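Local atomic coordinates of transcriptional activator TenA-1 (Sulfolobus solfataricus P2, PDB entry 2QZC), a protein that probably acts as a TenA-like thiaminase that splits thiamin or related pyrimidine compounds, using the all-helical heme oxygenase-like fold. Residues N13-L18 with N194-E199; K21-E26 with Y141-D146; H25-K30 with D39-Y44; E53-A58 with T135-G140. One frame throughout, in Å; residues are numbered along the deposited sequence.

Contact 1 of 4, residues N13-L18 with N194-E199. With IMD (imidazole), chain C.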
# COMPACT_ATOMS: atom_id res chain seq x y z
N ASN A 13 -3.29 0.24 29.10
CA ASN A 13 -3.40 0.65 30.51
C ASN A 13 -3.67 2.16 30.62
O ASN A 13 -4.43 2.60 31.49
CB ASN A 13 -2.19 0.16 31.33
CG ASN A 13 -2.16 -1.37 31.49
OD1 ASN A 13 -3.20 -2.02 31.46
ND2 ASN A 13 -0.97 -1.93 31.67
N GLY A 14 -3.10 2.94 29.71
CA GLY A 14 -3.30 4.37 29.69
C GLY A 14 -4.69 4.88 29.38
O GLY A 14 -5.02 6.04 29.70
N VAL A 15 -5.54 4.05 28.78
CA VAL A 15 -6.93 4.46 28.54
C VAL A 15 -7.87 4.13 29.70
O VAL A 15 -9.06 4.46 29.65
CB VAL A 15 -7.51 3.90 27.19
CG1 VAL A 15 -6.54 4.14 26.03
CG2 VAL A 15 -7.85 2.42 27.25
N GLY A 16 -7.37 3.43 30.73
CA GLY A 16 -8.18 3.12 31.90
C GLY A 16 -9.45 2.34 31.58
O GLY A 16 -9.42 1.37 30.80
N GLU A 17 -10.56 2.79 32.15
CA GLU A 17 -11.84 2.11 31.99
C GLU A 17 -12.40 2.10 30.55
O GLU A 17 -13.32 1.33 30.27
CB GLU A 17 -12.89 2.69 32.94
CG GLU A 17 -12.56 2.44 34.42
N LEU A 18 -11.86 2.94 29.66
CA LEU A 18 -12.36 2.95 28.29
C LEU A 18 -12.11 1.66 27.56
O LEU A 18 -12.87 1.32 26.66
CB LEU A 18 -11.72 4.10 27.48
CG LEU A 18 -12.05 5.53 27.89
CD1 LEU A 18 -11.17 6.55 27.13
CD2 LEU A 18 -13.54 5.81 27.66
N ASN A 194 -8.47 8.72 21.77
CA ASN A 194 -9.51 9.19 20.84
C ASN A 194 -10.03 8.05 19.97
O ASN A 194 -11.25 7.91 19.78
CB ASN A 194 -9.10 10.40 19.99
CG ASN A 194 -9.27 11.71 20.71
OD1 ASN A 194 -9.87 11.76 21.81
ND2 ASN A 194 -8.76 12.80 20.12
N SER A 195 -9.12 7.21 19.44
CA SER A 195 -9.57 6.05 18.67
C SER A 195 -10.45 5.10 19.47
O SER A 195 -11.48 4.61 18.96
CB SER A 195 -8.40 5.33 18.04
OG SER A 195 -7.82 6.11 17.01
N VAL A 196 -10.08 4.87 20.74
CA VAL A 196 -10.91 4.02 21.60
C VAL A 196 -12.29 4.68 21.83
O VAL A 196 -13.33 4.00 21.77
CB VAL A 196 -10.21 3.68 22.94
CG1 VAL A 196 -11.17 2.90 23.87
CG2 VAL A 196 -8.92 2.90 22.68
N ARG A 197 -12.33 5.99 22.04
CA ARG A 197 -13.62 6.68 22.17
C ARG A 197 -14.46 6.51 20.90
O ARG A 197 -15.67 6.29 20.97
CB ARG A 197 -13.47 8.15 22.46
CG ARG A 197 -12.86 8.46 23.84
CD ARG A 197 -12.87 9.98 24.09
NE ARG A 197 -12.18 10.31 25.35
CZ ARG A 197 -12.71 10.22 26.56
NH1 ARG A 197 -13.93 9.78 26.77
NH2 ARG A 197 -11.94 10.59 27.59
N PHE A 198 -13.82 6.57 19.73
CA PHE A 198 -14.56 6.41 18.49
C PHE A 198 -15.09 4.97 18.34
O PHE A 198 -16.17 4.77 17.77
CB PHE A 198 -13.72 6.79 17.27
CG PHE A 198 -13.48 8.26 17.12
CD1 PHE A 198 -14.56 9.10 16.96
CD2 PHE A 198 -12.21 8.78 16.90
CE1 PHE A 198 -14.38 10.48 16.77
CE2 PHE A 198 -12.01 10.11 16.74
CZ PHE A 198 -13.08 10.99 16.66
N GLU A 199 -14.33 3.98 18.78
CA GLU A 199 -14.80 2.58 18.73
C GLU A 199 -16.04 2.39 19.58
O GLU A 199 -17.04 1.79 19.16
CB GLU A 199 -13.69 1.63 19.19
CG GLU A 199 -12.57 1.46 18.20
CD GLU A 199 -12.97 0.71 16.96
OE1 GLU A 199 -14.04 0.05 16.93
OE2 GLU A 199 -12.21 0.77 15.96
N1 IMD C . -13.73 -0.13 13.80
C2 IMD C . -13.70 -1.17 12.99
N3 IMD C . -14.73 -1.06 12.17
C4 IMD C . -15.39 0.07 12.44
C5 IMD C . -14.75 0.68 13.49
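Leu18 lays a methyl group on a charged plane: its CD1 stands over the centre of the Arg197 guanidinium, 4.0 Å from Arg197 CZ, with no hydrogen bond joining the two segments. In this heme oxygenase-like helical fold, the contact brings the turn that follows helix 6-14 against the late helix 186-208. Arginine suits a surface-facing place of this kind, because its flat group can offer a face to an apolar neighbour while its N-H groups still point outward in their plane. The chain of Arg197 is extended from CG to NE, which carries the guanidinium out to Leu18, and the two side chains cross obliquely. Deeper in, branched Val196 packs against Leu18, with Val196 CG1 3.8 Å from Leu18 CB, and its other methyl, CG2, meets Val15 CG1 more loosely at 4.3 Å. The chain reaches this surface through a type II' turn from Val15 to Leu18, whose second residue, Gly16, has a phi of 58°, easy for a residue without a side chain. Elsewhere on helix 186-208, Glu199 bends at chi2 (-69°) toward a bound imidazole, probably from the crystallisation liquor, whose N1 donates to Glu199 OE2; the same oxygen is also bonded to Tyr115 OH. With an alanine here, the imidazole would probably lose one of its carboxylate partners, Asp48 remaining, and the Tyr115 hydroxyl would lose this mate. The imidazole bond is short and fairly straight, 2.8 Å from N1 to Glu199 OE2 with an angle of 163° at the hydrogen.

Contact 2 of 4, residues K21-E26 with Y141-D146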
# COMPACT_ATOMS: atom_id res chain seq x y z
N LYS A 21 -14.91 -0.70 28.09
CA LYS A 21 -16.12 -0.11 27.46
C LYS A 21 -16.16 -0.41 25.96
O LYS A 21 -17.23 -0.48 25.36
CB LYS A 21 -16.24 1.38 27.72
CG LYS A 21 -16.62 1.70 29.17
CD LYS A 21 -16.72 3.17 29.43
CE LYS A 21 -17.13 3.43 30.88
NZ LYS A 21 -17.37 4.88 31.07
N TYR A 22 -14.97 -0.55 25.36
CA TYR A 22 -14.81 -0.92 23.95
C TYR A 22 -14.93 -2.43 23.73
O TYR A 22 -15.83 -2.89 23.02
CB TYR A 22 -13.45 -0.36 23.45
CG TYR A 22 -12.89 -0.90 22.14
CD1 TYR A 22 -13.71 -1.28 21.09
CD2 TYR A 22 -11.51 -0.95 21.93
CE1 TYR A 22 -13.19 -1.77 19.91
CE2 TYR A 22 -10.97 -1.41 20.72
CZ TYR A 22 -11.83 -1.77 19.71
OH TYR A 22 -11.33 -2.23 18.51
N VAL A 23 -14.02 -3.21 24.30
CA VAL A 23 -13.94 -4.63 23.99
C VAL A 23 -14.99 -5.50 24.69
O VAL A 23 -15.17 -6.65 24.28
CB VAL A 23 -12.53 -5.22 24.17
CG1 VAL A 23 -11.51 -4.49 23.27
CG2 VAL A 23 -12.10 -5.23 25.65
N LYS A 24 -15.67 -4.95 25.69
CA LYS A 24 -16.79 -5.62 26.37
C LYS A 24 -18.07 -4.81 26.20
O LYS A 24 -19.00 -4.89 27.02
CB LYS A 24 -16.49 -5.87 27.86
CG LYS A 24 -15.25 -6.66 28.12
CD LYS A 24 -15.02 -6.87 29.64
CE LYS A 24 -13.90 -7.91 29.90
NZ LYS A 24 -13.75 -8.14 31.34
N HIS A 25 -18.17 -4.05 25.09
CA HIS A 25 -19.36 -3.23 24.82
C HIS A 25 -20.63 -4.10 24.71
O HIS A 25 -20.55 -5.25 24.28
CB HIS A 25 -19.16 -2.51 23.46
CG HIS A 25 -20.10 -1.37 23.24
ND1 HIS A 25 -21.41 -1.52 22.81
CD2 HIS A 25 -19.89 -0.04 23.35
CE1 HIS A 25 -21.96 -0.32 22.71
NE2 HIS A 25 -21.06 0.59 23.04
N GLU A 26 -21.76 -3.52 25.10
CA GLU A 26 -23.09 -4.15 24.96
C GLU A 26 -23.25 -4.84 23.60
O GLU A 26 -23.75 -5.96 23.51
CB GLU A 26 -24.17 -3.09 25.14
CG GLU A 26 -25.61 -3.58 24.94
CD GLU A 26 -26.66 -2.51 25.17
OE1 GLU A 26 -26.32 -1.36 25.53
OE2 GLU A 26 -27.85 -2.84 24.95
N TYR A 141 -10.09 -5.63 17.67
CA TYR A 141 -10.88 -6.64 16.96
C TYR A 141 -10.31 -8.06 17.10
O TYR A 141 -11.06 -9.03 17.08
CB TYR A 141 -11.13 -6.26 15.50
CG TYR A 141 -12.34 -5.38 15.27
CD1 TYR A 141 -12.60 -4.24 16.06
CD2 TYR A 141 -13.25 -5.69 14.29
CE1 TYR A 141 -13.71 -3.41 15.83
CE2 TYR A 141 -14.34 -4.86 14.04
CZ TYR A 141 -14.62 -3.78 14.83
OH TYR A 141 -15.72 -3.00 14.56
N SER A 142 -9.00 -8.17 17.28
CA SER A 142 -8.38 -9.48 17.55
C SER A 142 -8.95 -10.07 18.85
O SER A 142 -9.36 -11.25 18.89
CB SER A 142 -6.87 -9.34 17.64
OG SER A 142 -6.26 -10.63 17.72
N ILE A 143 -9.03 -9.23 19.89
CA ILE A 143 -9.55 -9.59 21.22
C ILE A 143 -11.03 -9.94 21.14
O ILE A 143 -11.52 -10.93 21.73
CB ILE A 143 -9.33 -8.40 22.23
CG1 ILE A 143 -7.85 -8.34 22.60
CG2 ILE A 143 -10.18 -8.54 23.52
CD1 ILE A 143 -7.50 -7.16 23.43
N VAL A 144 -11.78 -9.11 20.45
CA VAL A 144 -13.21 -9.30 20.32
C VAL A 144 -13.53 -10.57 19.54
O VAL A 144 -14.44 -11.31 19.92
CB VAL A 144 -13.87 -8.06 19.68
CG1 VAL A 144 -15.36 -8.30 19.32
CG2 VAL A 144 -13.70 -6.83 20.61
N GLY A 145 -12.80 -10.82 18.47
CA GLY A 145 -13.00 -12.04 17.69
C GLY A 145 -12.75 -13.28 18.53
O GLY A 145 -13.54 -14.24 18.44
N ASP A 146 -11.72 -13.28 19.37
CA ASP A 146 -11.45 -14.45 20.26
C ASP A 146 -12.61 -14.71 21.23
O ASP A 146 -12.83 -15.86 21.64
CB ASP A 146 -10.18 -14.26 21.07
CG ASP A 146 -8.93 -14.24 20.23
OD1 ASP A 146 -8.93 -14.66 19.05
OD2 ASP A 146 -7.91 -13.78 20.79
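Tyr22 OH, which touches the ring of Tyr141, is also one of two groups that grip the carbonyl oxygen of Pro136: the hydroxyl bonds to it, and Gly140 N reaches the same oxygen from the next helical turn. The bond ties helix 18-23 to helix 127-148 in this heme oxygenase-like helical fold. There Tyr22 OH meets the rim of the Tyr141 ring, in its plane, 3.4 Å from Tyr141 CD1, and the two side chains cross at about a right angle. With its CG anti to the backbone N (chi1 165°), the Tyr22 side chain reaches past its own helix to this point. Beside the tyrosines the contact is purely aliphatic. Val23 CB lies 4.1 Å from Val144 CG2, and Ile143 CG2, in the conformer given, lies equally near Val23 CB. Two valines suit this place, since the CA atoms of Val23 and Val144 are only 6.0 Å apart. The Tyr141 hydroxyl is hydrogen-bonded to Tyr44 OH, and its side chain lies beside a bound imidazole and glycerol, probably from the crystallisation liquor but consistent with a pocket. The chemistry implies that aliphatic packing and the Tyr22 bond together join the helices, while both buried hydroxyls have polar partners.

Contact 3 of 4, residues H25-K30 with D39-Y44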
# COMPACT_ATOMS: atom_id res chain seq x y z
N HIS A 25 -18.17 -4.05 25.09
CA HIS A 25 -19.36 -3.23 24.82
C HIS A 25 -20.63 -4.10 24.71
O HIS A 25 -20.55 -5.25 24.28
CB HIS A 25 -19.16 -2.51 23.46
CG HIS A 25 -20.10 -1.37 23.24
ND1 HIS A 25 -21.41 -1.52 22.81
CD2 HIS A 25 -19.89 -0.04 23.35
CE1 HIS A 25 -21.96 -0.32 22.71
NE2 HIS A 25 -21.06 0.59 23.04
N GLU A 26 -21.76 -3.52 25.10
CA GLU A 26 -23.09 -4.15 24.96
C GLU A 26 -23.25 -4.84 23.60
O GLU A 26 -23.75 -5.96 23.51
CB GLU A 26 -24.17 -3.09 25.14
CG GLU A 26 -25.61 -3.58 24.94
CD GLU A 26 -26.66 -2.51 25.17
OE1 GLU A 26 -26.32 -1.36 25.53
OE2 GLU A 26 -27.85 -2.84 24.95
N PHE A 27 -22.86 -4.16 22.53
CA PHE A 27 -22.97 -4.70 21.17
C PHE A 27 -22.27 -6.06 21.09
O PHE A 27 -22.81 -7.01 20.52
CB PHE A 27 -22.34 -3.72 20.16
CG PHE A 27 -22.53 -4.09 18.71
CD1 PHE A 27 -21.71 -5.05 18.09
CD2 PHE A 27 -23.45 -3.42 17.92
CE1 PHE A 27 -21.84 -5.34 16.72
CE2 PHE A 27 -23.59 -3.71 16.57
CZ PHE A 27 -22.78 -4.69 15.96
N ILE A 28 -21.06 -6.14 21.62
CA ILE A 28 -20.26 -7.36 21.64
C ILE A 28 -20.87 -8.44 22.54
O ILE A 28 -20.89 -9.62 22.16
CB ILE A 28 -18.82 -7.06 22.07
CG1 ILE A 28 -18.16 -6.24 20.94
CG2 ILE A 28 -18.01 -8.34 22.44
CD1 ILE A 28 -16.90 -5.49 21.44
N LEU A 29 -21.35 -8.04 23.72
CA LEU A 29 -22.01 -8.99 24.63
C LEU A 29 -23.23 -9.61 23.97
O LEU A 29 -23.48 -10.82 24.14
CB LEU A 29 -22.41 -8.31 25.94
CG LEU A 29 -21.30 -7.66 26.77
CD1 LEU A 29 -21.83 -7.02 28.11
CD2 LEU A 29 -20.14 -8.64 27.01
N LYS A 30 -23.97 -8.82 23.18
CA LYS A 30 -25.15 -9.32 22.47
C LYS A 30 -24.77 -10.19 21.27
O LYS A 30 -25.54 -11.06 20.89
CB LYS A 30 -26.11 -8.21 22.08
CG LYS A 30 -26.68 -7.48 23.30
CD LYS A 30 -27.74 -6.47 22.94
CE LYS A 30 -29.08 -7.15 22.65
NZ LYS A 30 -29.65 -7.97 23.80
N ASP A 39 -30.94 -6.96 12.14
CA ASP A 39 -31.07 -5.64 11.48
C ASP A 39 -30.01 -4.65 11.99
O ASP A 39 -29.53 -3.79 11.22
CB ASP A 39 -32.48 -5.00 11.58
CG ASP A 39 -32.83 -4.49 13.00
OD1 ASP A 39 -32.87 -5.31 13.94
OD2 ASP A 39 -33.11 -3.27 13.18
N ILE A 40 -29.66 -4.76 13.28
CA ILE A 40 -28.62 -3.90 13.86
C ILE A 40 -27.28 -4.35 13.33
O ILE A 40 -26.43 -3.49 12.98
CB ILE A 40 -28.69 -3.86 15.39
CG1 ILE A 40 -29.95 -3.07 15.79
CG2 ILE A 40 -27.42 -3.22 16.00
CD1 ILE A 40 -30.21 -3.00 17.28
N PHE A 41 -27.04 -5.66 13.27
CA PHE A 41 -25.77 -6.12 12.72
C PHE A 41 -25.60 -5.72 11.26
O PHE A 41 -24.49 -5.36 10.82
CB PHE A 41 -25.65 -7.64 12.84
CG PHE A 41 -24.29 -8.16 12.45
CD1 PHE A 41 -23.18 -7.86 13.23
CD2 PHE A 41 -24.14 -9.03 11.38
CE1 PHE A 41 -21.93 -8.35 12.90
CE2 PHE A 41 -22.88 -9.53 11.07
CZ PHE A 41 -21.80 -9.20 11.85
N ARG A 42 -26.69 -5.73 10.49
CA ARG A 42 -26.65 -5.32 9.09
C ARG A 42 -26.26 -3.85 8.98
O ARG A 42 -25.39 -3.50 8.18
CB ARG A 42 -28.00 -5.57 8.42
CG ARG A 42 -27.98 -5.26 6.98
CD ARG A 42 -29.32 -5.57 6.27
NE ARG A 42 -29.22 -5.22 4.86
CZ ARG A 42 -29.52 -4.03 4.33
NH1 ARG A 42 -29.97 -3.03 5.06
NH2 ARG A 42 -29.36 -3.86 3.02
N TYR A 43 -26.87 -3.01 9.81
CA TYR A 43 -26.56 -1.57 9.85
C TYR A 43 -25.05 -1.41 10.12
O TYR A 43 -24.33 -0.62 9.43
CB TYR A 43 -27.34 -0.89 10.97
CG TYR A 43 -26.99 0.56 11.19
CD1 TYR A 43 -25.87 0.92 11.91
CD2 TYR A 43 -27.77 1.58 10.64
CE1 TYR A 43 -25.55 2.25 12.11
CE2 TYR A 43 -27.46 2.93 10.84
CZ TYR A 43 -26.32 3.25 11.58
OH TYR A 43 -25.99 4.57 11.79
N TYR A 44 -24.56 -2.14 11.13
CA TYR A 44 -23.13 -2.11 11.52
C TYR A 44 -22.24 -2.50 10.33
O TYR A 44 -21.21 -1.85 10.03
CB TYR A 44 -22.86 -3.04 12.74
CG TYR A 44 -21.41 -3.42 12.87
CD1 TYR A 44 -20.47 -2.51 13.38
CD2 TYR A 44 -20.96 -4.67 12.47
CE1 TYR A 44 -19.13 -2.85 13.43
CE2 TYR A 44 -19.63 -5.03 12.55
CZ TYR A 44 -18.72 -4.11 13.03
OH TYR A 44 -17.38 -4.47 13.06
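Phe27 and Tyr44 both carry CG anti to the backbone N (chi1 -174° for Phe27), and these torsions send the two rings across the gap between helices 26-32 and 38-63. The two side chains cross at about a right angle, with Phe27 CZ 3.6 Å from Tyr44 CG and equally near Tyr44 CB. The ring planes, however, stand 57° apart, a tilted meeting in which Phe27 CE1 lies over one face of the tyrosine, toward its rim. Phe27 CE2 also meets a methyl of Ile40, at 3.9 Å from CG2 in one of the two deposited conformers, and Phe27 CZ comes to the edge of the Phe41 ring. A long flat residue suits this place because the axes of segments 26-30 and 39-44 stay 12.2 Å apart at their closest, too far for small side chains to bridge. In the heme oxygenase-like fold of this family, the contact packs a short early helix onto the long helix 38-63. Helix 186-208 adds Trp203, which stacks on Phe27. Reducing Phe27 to an alanine would probably open a gap among Ile40, Phe41 and Tyr44 and leave Trp203 without its stacking partner. The start of helix 26-32 is fixed by His25 at the N-cap: its ND1, an acceptor in the ring plane, takes the N-H of Phe27, with 3.0 Å from Phe27 N to His25 ND1 and an angle of 171°. The other ring nitrogen, His25 NE2, is hydrogen-bonded to Asp204 OD1.

Contact 4 of 4, residues E53-A58 with T135-G140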
# COMPACT_ATOMS: atom_id res chain seq x y z
N GLU A 53 -12.74 0.76 3.89
CA GLU A 53 -12.13 1.33 2.68
C GLU A 53 -11.34 2.60 3.04
O GLU A 53 -10.22 2.83 2.56
CB GLU A 53 -13.18 1.61 1.60
CG GLU A 53 -12.49 2.11 0.31
CD GLU A 53 -13.44 2.45 -0.82
OE1 GLU A 53 -14.55 1.91 -0.84
OE2 GLU A 53 -13.06 3.25 -1.70
N ASP A 54 -11.92 3.49 3.85
CA ASP A 54 -11.18 4.68 4.27
C ASP A 54 -9.95 4.33 5.11
O ASP A 54 -8.90 4.96 4.99
CB ASP A 54 -12.11 5.61 5.08
CG ASP A 54 -13.12 6.33 4.23
OD1 ASP A 54 -12.75 6.88 3.17
OD2 ASP A 54 -14.29 6.40 4.67
N MSE A 55 -10.08 3.35 5.98
CA MSE A 55 -8.94 2.86 6.81
C MSE A 55 -7.79 2.38 5.92
O MSE A 55 -6.62 2.69 6.18
CB MSE A 55 -9.43 1.71 7.70
CG MSE A 55 -8.46 1.20 8.67
SE MSE A 55 -8.89 -0.65 9.23
CE MSE A 55 -8.27 -1.58 7.65
N LEU A 56 -8.12 1.65 4.86
CA LEU A 56 -7.09 1.17 3.93
C LEU A 56 -6.45 2.33 3.19
O LEU A 56 -5.21 2.37 3.01
CB LEU A 56 -7.68 0.18 2.93
CG LEU A 56 -8.08 -1.17 3.48
CD1 LEU A 56 -8.88 -1.95 2.47
CD2 LEU A 56 -6.88 -1.97 3.90
N ARG A 57 -7.27 3.31 2.75
CA ARG A 57 -6.69 4.48 2.09
C ARG A 57 -5.74 5.24 3.01
O ARG A 57 -4.63 5.68 2.61
CB ARG A 57 -7.77 5.37 1.51
CG ARG A 57 -8.53 4.70 0.36
CD ARG A 57 -9.62 5.64 -0.13
NE ARG A 57 -10.46 5.06 -1.19
CZ ARG A 57 -10.13 5.00 -2.48
NH1 ARG A 57 -8.99 5.48 -2.90
NH2 ARG A 57 -10.96 4.48 -3.38
N ALA A 58 -6.15 5.42 4.26
CA ALA A 58 -5.30 6.08 5.26
C ALA A 58 -4.01 5.29 5.53
O ALA A 58 -2.93 5.88 5.57
CB ALA A 58 -6.13 6.27 6.55
N THR A 135 -4.16 1.32 15.91
CA THR A 135 -3.98 0.12 16.75
C THR A 135 -5.25 -0.31 17.48
O THR A 135 -5.52 -1.49 17.49
CB THR A 135 -2.78 0.30 17.67
OG1 THR A 135 -1.61 0.40 16.85
CG2 THR A 135 -2.61 -0.94 18.57
N PRO A 136 -6.06 0.63 18.04
CA PRO A 136 -7.29 0.14 18.72
C PRO A 136 -8.22 -0.70 17.85
O PRO A 136 -8.69 -1.76 18.29
CB PRO A 136 -7.93 1.44 19.20
CG PRO A 136 -6.73 2.33 19.46
CD PRO A 136 -5.85 2.07 18.30
N CYS A 137 -8.47 -0.27 16.62
CA CYS A 137 -9.30 -1.01 15.70
C CYS A 137 -8.73 -2.41 15.43
O CYS A 137 -9.42 -3.42 15.54
CB CYS A 137 -9.38 -0.22 14.41
SG CYS A 137 -10.12 -1.09 13.14
N MSE A 138 -7.44 -2.45 15.12
CA MSE A 138 -6.83 -3.72 14.71
C MSE A 138 -6.65 -4.68 15.86
O MSE A 138 -7.13 -5.83 15.82
CB MSE A 138 -5.51 -3.45 14.01
CG MSE A 138 -5.64 -2.61 12.75
SE MSE A 138 -6.78 -3.35 11.32
CE MSE A 138 -5.81 -4.95 10.99
N PHE A 139 -6.04 -4.21 16.91
CA PHE A 139 -5.76 -5.05 18.08
C PHE A 139 -7.04 -5.40 18.82
O PHE A 139 -7.24 -6.56 19.21
CB PHE A 139 -4.74 -4.38 19.04
CG PHE A 139 -4.29 -5.27 20.18
CD1 PHE A 139 -3.28 -6.17 19.95
CD2 PHE A 139 -4.88 -5.20 21.43
CE1 PHE A 139 -2.85 -6.99 20.96
CE2 PHE A 139 -4.47 -6.06 22.45
CZ PHE A 139 -3.46 -6.94 22.20
N GLY A 140 -7.93 -4.42 18.99
CA GLY A 140 -9.16 -4.65 19.70
C GLY A 140 -10.02 -5.67 19.00
O GLY A 140 -10.64 -6.50 19.66
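Between the two helices the contact rests on the chalcogen ends of buried side chains. Met138 comes across Met55 at a slant, both present as selenomethionine, and their selenium atoms are within van der Waals range, Met55 SE lying 4.0 Å from Met138 SE. Met138 gets there by folding at chi2 and chi3 (-59° and -61°). Met55 SE is also 4.1 Å from Cys137 SG, although that cysteine has two deposited conformers and this distance holds for one of them. Flexible, polarisable methionine suits a span where the nearest CA atoms, of Met55 and Cys137, are 9.7 Å apart.

The ionic part lies within helix 38-63. One turn apart, Arg57 grips Glu53 side-on, NE and NH2 both donating to Glu53 OE2, with NH2 at 3.0 Å from it and the oxygen close to the guanidinium plane. Glu53 OE1 pairs with Arg100, while Arg57 NH1 is bonded to backbone oxygens of Ser64 and Gly66 of the second subunit. Thus the helix has a dimer-facing ionic side and an apolar inner one, the latter packing beside the probable pocket of a TenA-like heme oxygenase fold, where a glycerol, likely a crystallisation molecule, lies close to Cys137.

Residues of all four contacts lie round or near one probable pocket, and helix 127-148 serves both contact 2 and contact 4. Glu199 is where contact 1 meets two others: Glu199 CB lies 3.5 Å from Tyr22 CD1 of contact 2, and Glu199 OE2 is 3.4 Å from Cys137 CB of contact 4. Contact 2 reaches contacts 4 and 3 through probable hydrogen bonds, each 2.7 Å long, from Tyr22 OH to Pro136 O and between Tyr141 OH and Tyr44 OH. The side chains of Glu199, Tyr141, Tyr44 and Cys137 all lie within about 4 Å of the imidazole. Contacts 3 and 4 share helix 38-63 without touching, their centres about 19 Å apart.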